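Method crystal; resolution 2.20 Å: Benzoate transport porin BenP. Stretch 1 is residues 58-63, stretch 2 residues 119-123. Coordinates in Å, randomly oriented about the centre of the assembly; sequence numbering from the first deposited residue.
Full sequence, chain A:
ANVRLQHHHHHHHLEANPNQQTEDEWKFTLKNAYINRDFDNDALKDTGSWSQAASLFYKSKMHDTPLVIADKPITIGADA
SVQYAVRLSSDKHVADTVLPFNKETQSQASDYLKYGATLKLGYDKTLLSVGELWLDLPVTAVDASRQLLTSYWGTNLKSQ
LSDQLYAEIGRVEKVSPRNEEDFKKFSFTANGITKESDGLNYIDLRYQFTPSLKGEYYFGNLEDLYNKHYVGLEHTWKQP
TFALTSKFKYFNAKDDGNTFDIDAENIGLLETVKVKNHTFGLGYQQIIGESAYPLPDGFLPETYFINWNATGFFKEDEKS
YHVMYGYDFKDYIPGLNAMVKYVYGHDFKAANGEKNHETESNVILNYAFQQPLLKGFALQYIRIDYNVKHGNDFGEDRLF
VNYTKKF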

# COMPACT_ATOMS: atom_id res chain seq x y z
N TYR A 58 -7.77 -12.34 -13.38
CA TYR A 58 -8.00 -12.35 -14.78
C TYR A 58 -8.20 -10.92 -15.27
O TYR A 58 -8.98 -10.13 -14.64
N LYS A 59 -7.49 -10.60 -16.36
CA LYS A 59 -7.67 -9.35 -17.07
C LYS A 59 -7.75 -9.52 -18.51
O LYS A 59 -6.71 -9.75 -19.16
N SER A 60 -8.91 -9.29 -19.07
CA SER A 60 -9.05 -9.41 -20.51
C SER A 60 -8.23 -8.41 -21.33
O SER A 60 -7.96 -7.28 -20.94
N LYS A 61 -7.86 -8.86 -22.52
CA LYS A 61 -7.50 -7.91 -23.56
C LYS A 61 -8.70 -6.95 -23.80
O LYS A 61 -9.87 -7.27 -23.52
N MET A 62 -8.37 -5.80 -24.34
CA MET A 62 -9.39 -4.87 -24.83
C MET A 62 -9.88 -5.35 -26.19
O MET A 62 -9.13 -5.60 -27.11
N HIS A 63 -11.17 -5.50 -26.32
CA HIS A 63 -11.68 -6.01 -27.57
C HIS A 63 -12.25 -4.89 -28.38
O HIS A 63 -13.07 -4.15 -27.90
N LEU A 119 -16.12 -4.17 -15.25
CA LEU A 119 -16.40 -3.82 -16.68
C LEU A 119 -15.44 -2.73 -17.16
O LEU A 119 -15.16 -1.81 -16.42
N LYS A 120 -14.92 -2.86 -18.37
CA LYS A 120 -14.00 -1.93 -18.98
C LYS A 120 -14.54 -1.42 -20.32
O LYS A 120 -14.99 -2.22 -21.10
N LEU A 121 -14.35 -0.14 -20.60
CA LEU A 121 -14.72 0.54 -21.86
C LEU A 121 -13.56 1.50 -22.26
O LEU A 121 -13.19 2.37 -21.48
N GLY A 122 -12.99 1.32 -23.45
CA GLY A 122 -11.78 2.06 -23.84
C GLY A 122 -12.02 2.87 -25.09
O GLY A 122 -12.89 2.52 -25.93
N TYR A 123 -11.27 3.97 -25.24
CA TYR A 123 -11.20 4.73 -26.50
C TYR A 123 -9.78 5.39 -26.64
O TYR A 123 -9.41 6.19 -25.78

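A small contact, burying 219 Å² summed over both sides, joins the loop that follows one strand to a second strand through a single long lysine, which crosses the gap to hydrogen-bond a backbone carbonyl while a methionine packs beside it. The backbones stay well apart: the nearest CA atoms across the stretches, those of Met-62 and Gly-122, are 7.4 Å from each other, and side chains bridge the space between. Lys-120 has the largest share of the covered area, with Met-62 next. Its CA-to-CB bond points toward the loop, and the lysine chain runs out with chi1 m, chi2 t, chi3 m and chi4 t, a largely extended course with one bend at chi3. At its tip, NZ donates a hydrogen bond to the backbone O of Ser-60 at 2.9 Å; this is the one hydrogen bond between the stretches, and NZ is also hydrogen-bonded elsewhere in the structure. The lysine is buried, and these partners satisfy an amino group that would be costly to leave without them.

Ser-60 also points toward the strand, with chi1 p at 80°. Its OG lies 3.8 Å from Lys-120 CE, a packing contact with the last methylene of the lysine. OG is hydrogen-bonded as well, so the buried hydroxyl does not depend on Lys-120 for a partner.

Met-62 supplies the apolar side of the contact. Its CA-to-CB bond points sideways, but three successive m rotamers (chi1 -68°, chi2 -46°, chi3 -72°) curl the chain so that its end comes nearer to the strand. SD rests 3.8 Å from Lys-120 CE, and the terminal methyl CE reaches the backbone, 3.8 Å from Gly-122 N and 4.2 Å from Leu-121 C. Gly-122 leaves room for that methyl: a CB built at this position would point toward the loop and lie only 3.3 Å from Met-62 CE, a tight fit.

The neighbours contribute little or nothing. Lys-59 points sideways on the surface with rotamers m, t, p, t, and its closest approach is from its backbone C, 4.4 Å from Lys-120 NZ. Lys-61 points away from the strand, as Leu-121 does from the loop; Leu-121 (chi1 t, chi2 p) lies on the surface and meets Met-62 through its backbone. Tyr-58, His-63, Leu-119 and Tyr-123 are out of reach. Within the first stretch, His-63 ND1 makes a weak hydrogen bond to Lys-61 O at 3.4 Å.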

# COMPACT_ATOMS: atom_id res chain seq x y z
CB TYR A 58 -9.22 -13.18 -15.09
CG TYR A 58 -9.65 -13.05 -16.54
CD1 TYR A 58 -8.92 -13.67 -17.59
CD2 TYR A 58 -10.80 -12.29 -16.89
CE1 TYR A 58 -9.35 -13.54 -18.91
CE2 TYR A 58 -11.22 -12.20 -18.18
CZ TYR A 58 -10.51 -12.81 -19.16
OH TYR A 58 -10.95 -12.63 -20.40
CB LYS A 59 -6.47 -8.49 -16.90
CG LYS A 59 -6.15 -8.13 -15.49
CD LYS A 59 -4.93 -7.23 -15.45
CE LYS A 59 -5.20 -6.02 -16.31
NZ LYS A 59 -4.27 -4.96 -15.85
CB SER A 60 -10.52 -9.36 -20.96
OG SER A 60 -11.01 -8.04 -21.01
CB LYS A 61 -7.11 -8.62 -24.88
CG LYS A 61 -8.24 -9.32 -25.65
CD LYS A 61 -7.72 -10.04 -26.92
CE LYS A 61 -8.55 -11.27 -27.33
NZ LYS A 61 -7.95 -12.08 -28.43
CB MET A 62 -8.87 -3.43 -24.85
CG MET A 62 -8.62 -2.83 -23.46
SD MET A 62 -9.89 -3.04 -22.14
CE MET A 62 -11.16 -1.91 -22.74
CB HIS A 63 -12.79 -7.00 -27.33
CG HIS A 63 -12.33 -8.40 -27.05
ND1 HIS A 63 -11.88 -8.81 -25.80
CD2 HIS A 63 -12.34 -9.50 -27.84
CE1 HIS A 63 -11.59 -10.10 -25.85
NE2 HIS A 63 -11.87 -10.54 -27.08
CB LEU A 119 -17.84 -3.36 -16.85
CG LEU A 119 -18.95 -4.35 -17.19
CD1 LEU A 119 -18.88 -5.68 -16.46
CD2 LEU A 119 -20.32 -3.68 -16.96
CB LYS A 120 -12.68 -2.60 -19.31
CG LYS A 120 -11.88 -2.92 -18.03
CD LYS A 120 -10.48 -3.55 -18.22
CE LYS A 120 -10.46 -4.91 -18.93
NZ LYS A 120 -9.01 -5.38 -19.07
CB LEU A 121 -16.09 1.32 -21.69
CG LEU A 121 -16.76 1.98 -22.92
CD1 LEU A 121 -17.26 0.99 -23.99
CD2 LEU A 121 -17.90 2.98 -22.53
CB TYR A 123 -12.33 5.81 -26.60
CG TYR A 123 -12.21 6.66 -27.88
CD1 TYR A 123 -12.60 6.14 -29.14
CD2 TYR A 123 -11.66 7.99 -27.86
CE1 TYR A 123 -12.44 6.88 -30.29
CE2 TYR A 123 -11.49 8.71 -29.06
CZ TYR A 123 -11.91 8.12 -30.25
OH TYR A 123 -11.81 8.76 -31.45